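Local coordinates for D-isomer specific 2-hydroxyacid dehydrogenase family protein (Aeromonas salmonicida subsp. salmonicida, PDB 3HG7) that probably acts as an NAD-dependent oxidoreductase on D-2-hydroxyacids, with a Rossmann-type domain expected to bind the dinucleotide, at residues F108-L112 with H161-K165; R141-G147 with D196-L202; G152-H157 with R176-D180; K221-F227 with G247-V253. The protein carries 1 engineered substitution. All blocks are in the same frame, centred on the assembly; numbering follows the deposited sequence.

Contact 1: F108-L112 with H161-K165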
loop_
_atom_site.group_PDB
_atom_site.type_symbol
_atom_site.label_atom_id
_atom_site.label_comp_id
_atom_site.label_asym_id
_atom_site.label_seq_id
_atom_site.Cartn_x
_atom_site.Cartn_y
_atom_site.Cartn_z
ATOM N N PHE A 108 10.000 4.295 -8.374
ATOM C CA PHE A 108 11.104 4.788 -9.233
ATOM C C PHE A 108 12.493 4.328 -8.748
ATOM O O PHE A 108 13.382 4.161 -9.550
ATOM C CB PHE A 108 10.999 6.293 -9.462
ATOM C CG PHE A 108 9.974 6.653 -10.488
ATOM C CD1 PHE A 108 10.363 6.959 -11.787
ATOM C CD2 PHE A 108 8.628 6.640 -10.178
ATOM C CE1 PHE A 108 9.399 7.265 -12.768
ATOM C CE2 PHE A 108 7.659 6.951 -11.130
ATOM C CZ PHE A 108 8.057 7.266 -12.437
ATOM N N GLY A 109 12.680 4.099 -7.444
ATOM C CA GLY A 109 13.912 3.479 -6.972
ATOM C C GLY A 109 14.065 2.087 -7.584
ATOM O O GLY A 109 15.121 1.736 -8.129
ATOM N N HIS A 110 12.996 1.305 -7.534
ATOM C CA HIS A 110 13.042 -0.051 -8.074
ATOM C C HIS A 110 13.170 -0.008 -9.600
ATOM O O HIS A 110 13.888 -0.796 -10.206
ATOM C CB HIS A 110 11.825 -0.855 -7.672
ATOM C CG HIS A 110 11.971 -1.496 -6.323
ATOM N ND1 HIS A 110 12.654 -2.675 -6.141
ATOM C CD2 HIS A 110 11.543 -1.115 -5.099
ATOM C CE1 HIS A 110 12.632 -3.005 -4.862
ATOM N NE2 HIS A 110 11.985 -2.065 -4.200
ATOM N N LEU A 111 12.467 0.931 -10.204
ATOM C CA LEU A 111 12.473 1.032 -11.640
ATOM C C LEU A 111 13.867 1.426 -12.135
ATOM O O LEU A 111 14.397 0.818 -13.069
ATOM C CB LEU A 111 11.431 2.048 -12.113
ATOM C CG LEU A 111 11.428 2.367 -13.611
ATOM C CD1 LEU A 111 11.105 1.122 -14.391
ATOM C CD2 LEU A 111 10.487 3.566 -14.000
ATOM N N LEU A 112 14.466 2.428 -11.503
ATOM C CA LEU A 112 15.778 2.872 -11.969
ATOM C C LEU A 112 16.815 1.817 -11.589
ATOM O O LEU A 112 17.753 1.619 -12.341
ATOM C CB LEU A 112 16.113 4.236 -11.397
ATOM C CG LEU A 112 15.190 5.320 -11.967
ATOM C CD1 LEU A 112 15.241 6.595 -11.148
ATOM C CD2 LEU A 112 15.664 5.549 -13.451
ATOM N N HIS A 161 7.628 13.803 -14.776
ATOM C CA HIS A 161 8.908 14.427 -14.437
ATOM C C HIS A 161 10.071 13.724 -15.150
ATOM O O HIS A 161 11.005 14.380 -15.637
ATOM C CB HIS A 161 9.180 14.388 -12.935
ATOM C CG HIS A 161 10.528 14.915 -12.578
ATOM N ND1 HIS A 161 10.831 16.263 -12.609
ATOM C CD2 HIS A 161 11.691 14.274 -12.314
ATOM C CE1 HIS A 161 12.105 16.431 -12.295
ATOM N NE2 HIS A 161 12.651 15.239 -12.129
ATOM N N PHE A 162 9.994 12.398 -15.224
ATOM C CA PHE A 162 11.054 11.623 -15.907
ATOM C C PHE A 162 10.836 11.518 -17.419
ATOM O O PHE A 162 11.567 10.828 -18.129
ATOM C CB PHE A 162 11.259 10.259 -15.207
ATOM C CG PHE A 162 12.040 10.359 -13.942
ATOM C CD1 PHE A 162 13.402 10.615 -13.956
ATOM C CD2 PHE A 162 11.399 10.233 -12.712
ATOM C CE1 PHE A 162 14.122 10.727 -12.765
ATOM C CE2 PHE A 162 12.119 10.327 -11.521
ATOM C CZ PHE A 162 13.466 10.581 -11.540
ATOM N N GLY A 163 9.855 12.268 -17.917
ATOM C CA GLY A 163 9.695 12.426 -19.361
ATOM C C GLY A 163 8.974 11.238 -19.954
ATOM O O GLY A 163 9.018 11.027 -21.162
ATOM N N MET A 164 8.316 10.464 -19.088
ATOM C CA MET A 164 7.478 9.338 -19.516
ATOM C C MET A 164 6.107 9.819 -19.998
ATOM O O MET A 164 5.620 10.857 -19.550
ATOM C CB MET A 164 7.287 8.352 -18.354
ATOM C CG MET A 164 8.544 7.527 -18.061
ATOM S SD MET A 164 8.469 6.578 -16.563
ATOM C CE MET A 164 7.927 4.974 -17.180
ATOM N N LYS A 165 5.491 9.045 -20.891
ATOM C CA LYS A 165 4.070 9.159 -21.173
ATOM C C LYS A 165 3.374 8.490 -20.001
ATOM O O LYS A 165 3.873 7.473 -19.486
ATOM C CB LYS A 165 3.694 8.452 -22.483
ATOM C CG LYS A 165 4.242 9.131 -23.749
ATOM C CD LYS A 165 3.452 8.785 -25.051
ATOM C CE LYS A 165 1.898 8.671 -24.871
ATOM N NZ LYS A 165 1.214 9.694 -23.998
#
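Residues 108-112 form just over one turn in the C-terminal half of helix 100-115, with Leu112 N bonded to Phe108 O at 2.8 Å. Residues 161-165 carry the chain off helix 150-161: Phe162 is the first residue to leave helical angles, and Gly163, at a positive phi of 81°, is the C' residue of a Schellman motif in which Gly163 N returns to Lys160 O. The two backbones stay well apart, the closest CA pair being Phe108 and Phe162 at 9.6 Å, so side chains alone bridge the gap and no hydrogen bond crosses it. Phe108 and Phe162 lie nearly parallel, planes at 19°, but are slid so far that the rings barely overlap; their centroids are 5.3 Å apart and Phe108 CD1 meets Phe162 CD2 at 3.6 Å. Met164 adds a Met-aromatic contact, its SD 4.0 Å from Phe108 CE1, while its CE reaches Leu111 CD2 at 4.3 Å. Leu112 CD1 touches the partly exposed Phe162 at CZ, 4.4 Å away. The cluster therefore packs helix 100-115 against the turn leading from helix 150-161 into strand 165-169. Leu143 of strand 142-146 lies against both Phe108 and Met164, Val197 of strand 197-200 against Leu111 and Met164, and Leu138 against Leu111, Leu112 and Phe162.

Contact 2: R141-G147 with D196-L202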
loop_
_atom_site.group_PDB
_atom_site.type_symbol
_atom_site.label_atom_id
_atom_site.label_comp_id
_atom_site.label_asym_id
_atom_site.label_seq_id
_atom_site.Cartn_x
_atom_site.Cartn_y
_atom_site.Cartn_z
ATOM N N ARG A 141 9.273 6.714 -22.570
ATOM C CA ARG A 141 8.693 5.415 -22.267
ATOM C C ARG A 141 7.306 5.614 -21.663
ATOM O O ARG A 141 7.013 6.698 -21.158
ATOM C CB ARG A 141 9.576 4.695 -21.255
ATOM C CG ARG A 141 11.033 4.798 -21.557
ATOM C CD ARG A 141 11.475 3.632 -22.351
ATOM N NE ARG A 141 11.228 2.361 -21.667
ATOM C CZ ARG A 141 11.849 1.232 -21.991
ATOM N NH1 ARG A 141 11.557 0.105 -21.367
ATOM N NH2 ARG A 141 12.770 1.241 -22.952
ATOM N N THR A 142 6.466 4.577 -21.714
ATOM C CA THR A 142 5.077 4.689 -21.266
ATOM C C THR A 142 4.835 4.032 -19.926
ATOM O O THR A 142 5.050 2.816 -19.761
ATOM C CB THR A 142 4.112 3.986 -22.204
ATOM O OG1 THR A 142 4.608 2.657 -22.441
ATOM C CG2 THR A 142 3.996 4.742 -23.513
ATOM N N LEU A 143 4.343 4.841 -18.994
ATOM C CA LEU A 143 3.955 4.361 -17.668
ATOM C C LEU A 143 2.449 4.154 -17.708
ATOM O O LEU A 143 1.734 5.084 -18.027
ATOM C CB LEU A 143 4.308 5.406 -16.602
ATOM C CG LEU A 143 3.996 5.105 -15.127
ATOM C CD1 LEU A 143 4.532 3.740 -14.698
ATOM C CD2 LEU A 143 4.526 6.193 -14.176
ATOM N N LEU A 144 1.989 2.933 -17.430
ATOM C CA LEU A 144 0.569 2.657 -17.162
ATOM C C LEU A 144 0.341 2.477 -15.663
ATOM O O LEU A 144 0.997 1.626 -15.037
ATOM C CB LEU A 144 0.143 1.363 -17.848
ATOM C CG LEU A 144 -1.316 0.972 -17.630
ATOM C CD1 LEU A 144 -2.243 2.118 -18.038
ATOM C CD2 LEU A 144 -1.649 -0.305 -18.368
ATOM N N ILE A 145 -0.602 3.233 -15.098
ATOM C CA ILE A 145 -0.944 3.107 -13.679
ATOM C C ILE A 145 -2.420 2.711 -13.539
ATOM O O ILE A 145 -3.301 3.340 -14.155
ATOM C CB ILE A 145 -0.677 4.415 -12.889
ATOM C CG1 ILE A 145 0.766 4.887 -13.092
ATOM C CG2 ILE A 145 -1.033 4.228 -11.385
ATOM C CD1 ILE A 145 1.085 6.258 -12.469
ATOM N N LEU A 146 -2.655 1.643 -12.780
ATOM C CA LEU A 146 -3.996 1.194 -12.406
ATOM C C LEU A 146 -4.313 1.735 -11.026
ATOM O O LEU A 146 -3.745 1.312 -10.021
ATOM C CB LEU A 146 -4.095 -0.337 -12.409
ATOM C CG LEU A 146 -3.442 -1.109 -13.553
ATOM C CD1 LEU A 146 -3.919 -2.542 -13.503
ATOM C CD2 LEU A 146 -3.757 -0.492 -14.903
ATOM N N GLY A 147 -5.222 2.693 -10.990
ATOM C CA GLY A 147 -5.585 3.367 -9.751
ATOM C C GLY A 147 -5.215 4.825 -9.901
ATOM O O GLY A 147 -4.065 5.158 -10.199
ATOM N N ASP A 196 5.477 0.161 -20.946
ATOM C CA ASP A 196 6.828 -0.301 -20.627
ATOM C C ASP A 196 6.912 -0.665 -19.152
ATOM O O ASP A 196 7.610 -1.617 -18.768
ATOM C CB ASP A 196 7.847 0.776 -20.968
ATOM C CG ASP A 196 7.847 1.098 -22.437
ATOM O OD1 ASP A 196 7.900 0.129 -23.232
ATOM O OD2 ASP A 196 7.751 2.300 -22.789
ATOM N N VAL A 197 6.205 0.122 -18.346
ATOM C CA VAL A 197 6.138 -0.079 -16.906
ATOM C C VAL A 197 4.656 -0.068 -16.560
ATOM O O VAL A 197 3.903 0.785 -17.062
ATOM C CB VAL A 197 6.859 1.044 -16.130
ATOM C CG1 VAL A 197 6.885 0.722 -14.633
ATOM C CG2 VAL A 197 8.306 1.218 -16.622
ATOM N N ILE A 198 4.242 -1.013 -15.723
ATOM C CA ILE A 198 2.863 -1.104 -15.254
ATOM C C ILE A 198 2.856 -1.048 -13.737
ATOM O O ILE A 198 3.606 -1.787 -13.081
ATOM C CB ILE A 198 2.187 -2.421 -15.695
ATOM C CG1 ILE A 198 2.317 -2.639 -17.204
ATOM C CG2 ILE A 198 0.696 -2.394 -15.345
ATOM C CD1 ILE A 198 2.345 -4.096 -17.593
ATOM N N VAL A 199 2.026 -0.165 -13.177
ATOM C CA VAL A 199 1.919 -0.061 -11.719
ATOM C C VAL A 199 0.470 -0.336 -11.314
ATOM O O VAL A 199 -0.419 0.472 -11.586
ATOM C CB VAL A 199 2.434 1.310 -11.172
ATOM C CG1 VAL A 199 2.283 1.378 -9.655
ATOM C CG2 VAL A 199 3.923 1.480 -11.473
ATOM N N SER A 200 0.252 -1.492 -10.701
ATOM C CA SER A 200 -1.042 -1.854 -10.119
ATOM C C SER A 200 -1.199 -1.384 -8.662
ATOM O O SER A 200 -0.463 -1.801 -7.763
ATOM C CB SER A 200 -1.263 -3.364 -10.233
ATOM O OG SER A 200 -2.597 -3.705 -9.891
ATOM N N VAL A 201 -2.136 -0.472 -8.440
ATOM C CA VAL A 201 -2.383 0.045 -7.108
ATOM C C VAL A 201 -3.885 -0.045 -6.858
ATOM O O VAL A 201 -4.509 0.935 -6.459
ATOM C CB VAL A 201 -1.990 1.534 -6.940
ATOM C CG1 VAL A 201 -1.510 1.786 -5.495
ATOM C CG2 VAL A 201 -0.964 1.987 -7.948
ATOM N N LEU A 202 -4.468 -1.208 -7.121
ATOM C CA LEU A 202 -5.931 -1.310 -7.137
ATOM C C LEU A 202 -6.489 -1.771 -5.802
ATOM O O LEU A 202 -5.887 -2.635 -5.151
ATOM C CB LEU A 202 -6.393 -2.283 -8.211
ATOM C CG LEU A 202 -6.376 -1.854 -9.673
ATOM C CD1 LEU A 202 -6.561 -3.099 -10.493
ATOM C CD2 LEU A 202 -7.446 -0.808 -10.017
#
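Asp196 opens the pairing: its OD2 accepts Thr142 N at 2.8 Å, and its own N donates to Thr142 O at 2.9 Å. The same carboxylate forms a long salt bridge with Arg141, NE to OD2 3.7 Å, out of the guanidinium plane, while OD1 pairs with Lys221. From Val197 the strands run parallel, 14° apart with axes 4.7 Å from each other. Val197 N reaches Thr142 O at 3.3 Å and Val197 O takes Leu144 N at 2.9 Å; Val197 CG1 also packs on Leu143 CD1 at 3.8 Å. Ile198 shares the other face with Leu144. Val199 binds Leu144 O through N and Leu146 N through O, both at 2.8 Å. Beyond Ser200, Val201 N closes on Leu146 O at 2.9 Å, and Leu202 CG covers Leu146 CB at 3.9 Å. Gly147 lies beside Val201, where a CB would clash with Val201 O. Adjacent parallel strands 142-146 and 197-200, with Gly147 beginning a GxGxxG-like turn, are characteristic of the Rossmann fold and consistent with dinucleotide binding.

Contact 3: G152-H157 with R176-D180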
loop_
_atom_site.group_PDB
_atom_site.type_symbol
_atom_site.label_atom_id
_atom_site.label_comp_id
_atom_site.label_asym_id
_atom_site.label_seq_id
_atom_site.Cartn_x
_atom_site.Cartn_y
_atom_site.Cartn_z
ATOM N N GLY A 152 -1.849 6.926 -7.179
ATOM C CA GLY A 152 -1.694 6.882 -8.648
ATOM C C GLY A 152 -1.246 8.209 -9.214
ATOM O O GLY A 152 -0.339 8.260 -10.071
ATOM N N GLN A 153 -1.893 9.280 -8.751
ATOM C CA GLN A 153 -1.533 10.635 -9.174
ATOM C C GLN A 153 -0.086 10.998 -8.847
ATOM O O GLN A 153 0.613 11.558 -9.682
ATOM C CB GLN A 153 -2.473 11.679 -8.582
ATOM C CG GLN A 153 -3.840 11.736 -9.231
ATOM C CD GLN A 153 -4.830 12.477 -8.360
ATOM O OE1 GLN A 153 -4.632 13.655 -8.041
ATOM N NE2 GLN A 153 -5.890 11.784 -7.939
ATOM N N HIS A 154 0.388 10.679 -7.645
ATOM C CA HIS A 154 1.772 11.075 -7.345
ATOM C C HIS A 154 2.787 10.340 -8.244
ATOM O O HIS A 154 3.720 10.965 -8.790
ATOM C CB HIS A 154 2.126 10.945 -5.863
ATOM C CG HIS A 154 3.271 11.821 -5.453
ATOM N ND1 HIS A 154 4.586 11.494 -5.713
ATOM C CD2 HIS A 154 3.298 13.019 -4.819
ATOM C CE1 HIS A 154 5.372 12.450 -5.251
ATOM N NE2 HIS A 154 4.616 13.391 -4.707
ATOM N N ILE A 155 2.558 9.041 -8.443
ATOM C CA ILE A 155 3.434 8.230 -9.302
ATOM C C ILE A 155 3.352 8.768 -10.715
ATOM O O ILE A 155 4.333 8.707 -11.487
ATOM C CB ILE A 155 3.014 6.739 -9.291
ATOM C CG1 ILE A 155 3.142 6.140 -7.874
ATOM C CG2 ILE A 155 3.872 5.908 -10.234
ATOM C CD1 ILE A 155 2.347 4.895 -7.719
ATOM N N ALA A 156 2.180 9.285 -11.069
ATOM C CA ALA A 156 1.979 9.925 -12.376
ATOM C C ALA A 156 2.845 11.172 -12.560
ATOM O O ALA A 156 3.571 11.295 -13.578
ATOM C CB ALA A 156 0.512 10.240 -12.580
ATOM N N HIS A 157 2.797 12.091 -11.596
ATOM C CA HIS A 157 3.635 13.298 -11.681
ATOM C C HIS A 157 5.122 12.960 -11.770
ATOM O O HIS A 157 5.877 13.630 -12.487
ATOM C CB HIS A 157 3.375 14.242 -10.510
ATOM C CG HIS A 157 2.086 15.001 -10.632
ATOM N ND1 HIS A 157 0.903 14.556 -10.079
ATOM C CD2 HIS A 157 1.785 16.147 -11.292
ATOM C CE1 HIS A 157 -0.063 15.416 -10.359
ATOM N NE2 HIS A 157 0.446 16.388 -11.095
ATOM N N ARG A 176 -7.567 12.726 -14.337
ATOM C CA ARG A 176 -6.968 13.251 -13.111
ATOM C C ARG A 176 -5.589 13.871 -13.360
ATOM O O ARG A 176 -4.952 13.595 -14.388
ATOM C CB ARG A 176 -6.941 12.190 -12.002
ATOM C CG ARG A 176 -8.117 12.313 -11.006
ATOM C CD ARG A 176 -9.317 11.427 -11.364
ATOM N NE ARG A 176 -10.453 11.639 -10.459
ATOM C CZ ARG A 176 -11.381 10.725 -10.163
ATOM N NH1 ARG A 176 -11.325 9.502 -10.683
ATOM N NH2 ARG A 176 -12.370 11.034 -9.329
ATOM N N ALA A 177 -5.145 14.717 -12.427
ATOM C CA ALA A 177 -3.867 15.428 -12.572
ATOM C C ALA A 177 -2.686 14.460 -12.667
ATOM O O ALA A 177 -2.620 13.470 -11.939
ATOM C CB ALA A 177 -3.660 16.411 -11.423
ATOM N N GLY A 178 -1.761 14.751 -13.579
ATOM C CA GLY A 178 -0.565 13.924 -13.741
ATOM C C GLY A 178 -0.684 12.885 -14.837
ATOM O O GLY A 178 0.321 12.455 -15.383
ATOM N N PHE A 179 -1.908 12.462 -15.141
ATOM C CA PHE A 179 -2.156 11.525 -16.236
ATOM C C PHE A 179 -2.393 12.244 -17.586
ATOM O O PHE A 179 -3.233 13.154 -17.693
ATOM C CB PHE A 179 -3.353 10.620 -15.922
ATOM C CG PHE A 179 -3.177 9.760 -14.703
ATOM C CD1 PHE A 179 -2.754 8.440 -14.830
ATOM C CD2 PHE A 179 -3.451 10.254 -13.428
ATOM C CE1 PHE A 179 -2.584 7.620 -13.698
ATOM C CE2 PHE A 179 -3.283 9.444 -12.299
ATOM C CZ PHE A 179 -2.850 8.121 -12.442
ATOM N N ASP A 180 -1.661 11.824 -18.618
ATOM C CA ASP A 180 -1.929 12.276 -19.992
ATOM C C ASP A 180 -3.348 11.960 -20.448
ATOM O O ASP A 180 -4.022 12.778 -21.103
ATOM C CB ASP A 180 -0.949 11.617 -20.953
ATOM C CG ASP A 180 0.460 12.089 -20.739
ATOM O OD1 ASP A 180 0.629 13.195 -20.180
ATOM O OD2 ASP A 180 1.398 11.367 -21.131
#
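Gly152 sets its carbonyl against the second segment, O lying 3.5 Å from Phe179 CZ. Gln153 follows with its aliphatic part: CG is 3.4 Å from Ala177 O and 3.9 Å from Phe179 CE2, while NE2, near Arg176 CG at 3.8 Å, donates its hydrogen bond to Thr148 O. One turn on from Gly152, Ala156 presses its methyl over the face of the Phe179 ring, a CH-pi contact with CB 3.9 Å from the centroid and 10° off the normal; Ala156 CB also meets Gly178 O at 3.6 Å. His157 folds back along the helix, its ND1 bonding to Gln153 O at 3.0 Å, which presents one ring face to Gly178 CA, 3.8 Å from the centroid. His157 CE1 also approaches Ala177 O at 3.6 Å. This close fit depends on the type II turn from Arg176 to Phe179: Gly178 has a phi of 96°, and a CB there would clash with His157 ND1. The contact thus seats the turn before strand 181-183 on helix 150-161. Phe179 and Ala156 both continue onto Ile145 of strand 142-146 and Val166 of strand 165-169, while Asp180 forms a salt bridge with Lys160 on the same helix.

Contact 4: K221-F227 with G247-V253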
loop_
_atom_site.group_PDB
_atom_site.type_symbol
_atom_site.label_atom_id
_atom_site.label_comp_id
_atom_site.label_asym_id
_atom_site.label_seq_id
_atom_site.Cartn_x
_atom_site.Cartn_y
_atom_site.Cartn_z
ATOM N N LYS A 221 3.772 -7.945 -23.545
ATOM C CA LYS A 221 5.028 -7.190 -23.760
ATOM C C LYS A 221 6.273 -7.793 -23.118
ATOM O O LYS A 221 6.333 -7.952 -21.894
ATOM C CB LYS A 221 4.911 -5.682 -23.469
ATOM C CG LYS A 221 5.377 -4.821 -24.650
ATOM C CD LYS A 221 5.695 -3.375 -24.287
ATOM C CE LYS A 221 5.658 -2.496 -25.536
ATOM N NZ LYS A 221 6.614 -1.344 -25.527
ATOM N N PRO A 222 7.275 -8.124 -23.955
ATOM C CA PRO A 222 8.481 -8.858 -23.586
ATOM C C PRO A 222 9.295 -8.250 -22.447
ATOM O O PRO A 222 9.799 -8.985 -21.604
ATOM C CB PRO A 222 9.316 -8.820 -24.877
ATOM C CG PRO A 222 8.747 -7.664 -25.676
ATOM C CD PRO A 222 7.294 -7.771 -25.386
ATOM N N GLY A 223 9.444 -6.927 -22.444
ATOM C CA GLY A 223 10.360 -6.255 -21.521
ATOM C C GLY A 223 9.655 -5.357 -20.521
ATOM O O GLY A 223 10.278 -4.490 -19.911
ATOM N N ALA A 224 8.360 -5.571 -20.339
ATOM C CA ALA A 224 7.579 -4.750 -19.431
ATOM C C ALA A 224 7.912 -5.107 -17.994
ATOM O O ALA A 224 8.258 -6.242 -17.695
ATOM C CB ALA A 224 6.105 -4.948 -19.656
ATOM N N ILE A 225 7.788 -4.118 -17.127
ATOM C CA ILE A 225 8.062 -4.299 -15.712
ATOM C C ILE A 225 6.722 -4.050 -15.064
ATOM O O ILE A 225 6.115 -3.005 -15.271
ATOM C CB ILE A 225 9.115 -3.284 -15.202
ATOM C CG1 ILE A 225 10.438 -3.509 -15.950
ATOM C CG2 ILE A 225 9.310 -3.424 -13.673
ATOM C CD1 ILE A 225 11.443 -2.369 -15.858
ATOM N N LEU A 226 6.266 -5.013 -14.283
ATOM C CA LEU A 226 5.007 -4.892 -13.550
ATOM C C LEU A 226 5.235 -4.738 -12.060
ATOM O O LEU A 226 5.893 -5.582 -11.485
ATOM C CB LEU A 226 4.163 -6.149 -13.767
ATOM C CG LEU A 226 2.888 -6.293 -12.917
ATOM C CD1 LEU A 226 1.903 -5.165 -13.199
ATOM C CD2 LEU A 226 2.241 -7.639 -13.168
ATOM N N PHE A 227 4.670 -3.683 -11.460
ATOM C CA PHE A 227 4.660 -3.489 -9.992
ATOM C C PHE A 227 3.287 -3.809 -9.442
ATOM O O PHE A 227 2.271 -3.324 -9.975
ATOM C CB PHE A 227 4.910 -2.029 -9.621
ATOM C CG PHE A 227 6.326 -1.563 -9.839
ATOM C CD1 PHE A 227 7.150 -1.329 -8.756
ATOM C CD2 PHE A 227 6.807 -1.303 -11.125
ATOM C CE1 PHE A 227 8.474 -0.890 -8.944
ATOM C CE2 PHE A 227 8.109 -0.865 -11.330
ATOM C CZ PHE A 227 8.942 -0.641 -10.232
ATOM N N GLY A 247 9.085 -15.526 -20.892
ATOM C CA GLY A 247 9.314 -14.271 -21.609
ATOM C C GLY A 247 8.063 -13.484 -21.956
ATOM O O GLY A 247 8.057 -12.712 -22.919
ATOM N N LYS A 248 7.008 -13.671 -21.170
ATOM C CA LYS A 248 5.749 -12.971 -21.395
ATOM C C LYS A 248 5.762 -11.583 -20.755
ATOM O O LYS A 248 4.992 -10.690 -21.146
ATOM C CB LYS A 248 4.588 -13.804 -20.848
ATOM C CG LYS A 248 3.387 -13.870 -21.778
ATOM C CD LYS A 248 3.730 -14.467 -23.151
ATOM C CE LYS A 248 3.527 -15.982 -23.178
ATOM N NZ LYS A 248 3.215 -16.477 -24.551
ATOM N N LEU A 249 6.656 -11.427 -19.776
ATOM C CA LEU A 249 6.809 -10.213 -18.977
ATOM C C LEU A 249 8.282 -10.118 -18.604
ATOM O O LEU A 249 8.940 -11.146 -18.412
ATOM C CB LEU A 249 5.946 -10.299 -17.709
ATOM C CG LEU A 249 5.817 -9.052 -16.833
ATOM C CD1 LEU A 249 5.217 -7.905 -17.630
ATOM C CD2 LEU A 249 4.993 -9.336 -15.593
ATOM N N GLY A 250 8.810 -8.898 -18.509
ATOM C CA GLY A 250 10.261 -8.728 -18.326
ATOM C C GLY A 250 10.652 -8.962 -16.875
ATOM O O GLY A 250 11.557 -9.753 -16.557
ATOM N N MET A 251 9.953 -8.265 -15.997
ATOM C CA MET A 251 10.261 -8.319 -14.575
ATOM C C MET A 251 8.990 -8.063 -13.802
ATOM O O MET A 251 8.067 -7.417 -14.318
ATOM C CB MET A 251 11.303 -7.248 -14.221
ATOM C CG MET A 251 12.753 -7.518 -14.711
ATOM S SD MET A 251 13.819 -8.425 -13.555
ATOM C CE MET A 251 13.027 -7.979 -12.006
ATOM N N ALA A 252 8.941 -8.541 -12.558
ATOM C CA ALA A 252 7.859 -8.170 -11.648
ATOM C C ALA A 252 8.441 -7.685 -10.305
ATOM O O ALA A 252 9.410 -8.259 -9.817
ATOM C CB ALA A 252 6.950 -9.336 -11.415
ATOM N N VAL A 253 7.871 -6.619 -9.760
ATOM C CA VAL A 253 8.255 -6.119 -8.422
ATOM C C VAL A 253 7.013 -6.152 -7.579
ATOM O O VAL A 253 6.068 -5.401 -7.838
ATOM C CB VAL A 253 8.785 -4.654 -8.479
ATOM C CG1 VAL A 253 9.239 -4.153 -7.073
ATOM C CG2 VAL A 253 9.934 -4.549 -9.477
#
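The backbones come closest, CA to CA, at Gly223 and Gly250, 4.0 Å apart. Residues 221-224 form a type I turn, and the Gly250 backbone nestles against it; a CB on Gly250 would strike Gly223 C and Ala224 O. That closeness lets Ala224 O accept both Gly250 N, at 2.8 Å, and Met251 N, at 3.1 Å. Farther out, Pro222 CA rests 3.9 Å from Gly247 O. Leu249 starts from a CB directed away, but its side chain curls back into the hollow between Ala224 and Leu226, with CD1 3.7 Å from Ala224 CB and CD2 3.8 Å from Leu226 CB. Strands 225-227 and 251-253 then run parallel, 17° apart, joined by Leu226 N to Met251 O at 3.0 Å and Val253 N to Leu226 O at 2.8 Å. On the face carrying Ile225 and Phe227, Ile225 CG1 abuts Met251 CB at 4.2 Å, and Val253 CB presses over the Phe227 ring, a CH-pi contact 4.0 Å from the centroid. The small Ala252, beside Leu226 on the other face, packs against Leu240 and Leu244 of helix 237-245. Strand 225-228, this helix and strand 251-254 make up a beta-alpha-beta unit, the repeating element of the Rossmann fold.

How the contacts relate
All four contacts belong to the domain built round the seven-stranded parallel sheet. Contact 2 pairs strands 142-146 and 197-200 and contact 4 strands 225-228 and 251-254, centres 12 Å apart; bonds from Ile198 to Ile225 and Phe227 make the sheet continuous. Contact 1, 11 Å from contact 2, brings helix 100-115 over it, Leu111 touching Val197 and Ile225. Contact 3 is made by helix 150-161, contact 1 by the turn that ends it. Along the chain contact 1 crosses contacts 2 and 3, contact 3 nests inside contact 2, and contact 4 follows all three. Contacts 3 and 4, centres 22 Å apart, each lie within one half of the probable NAD-binding domain; contact 2, helped by contact 1, joins the halves.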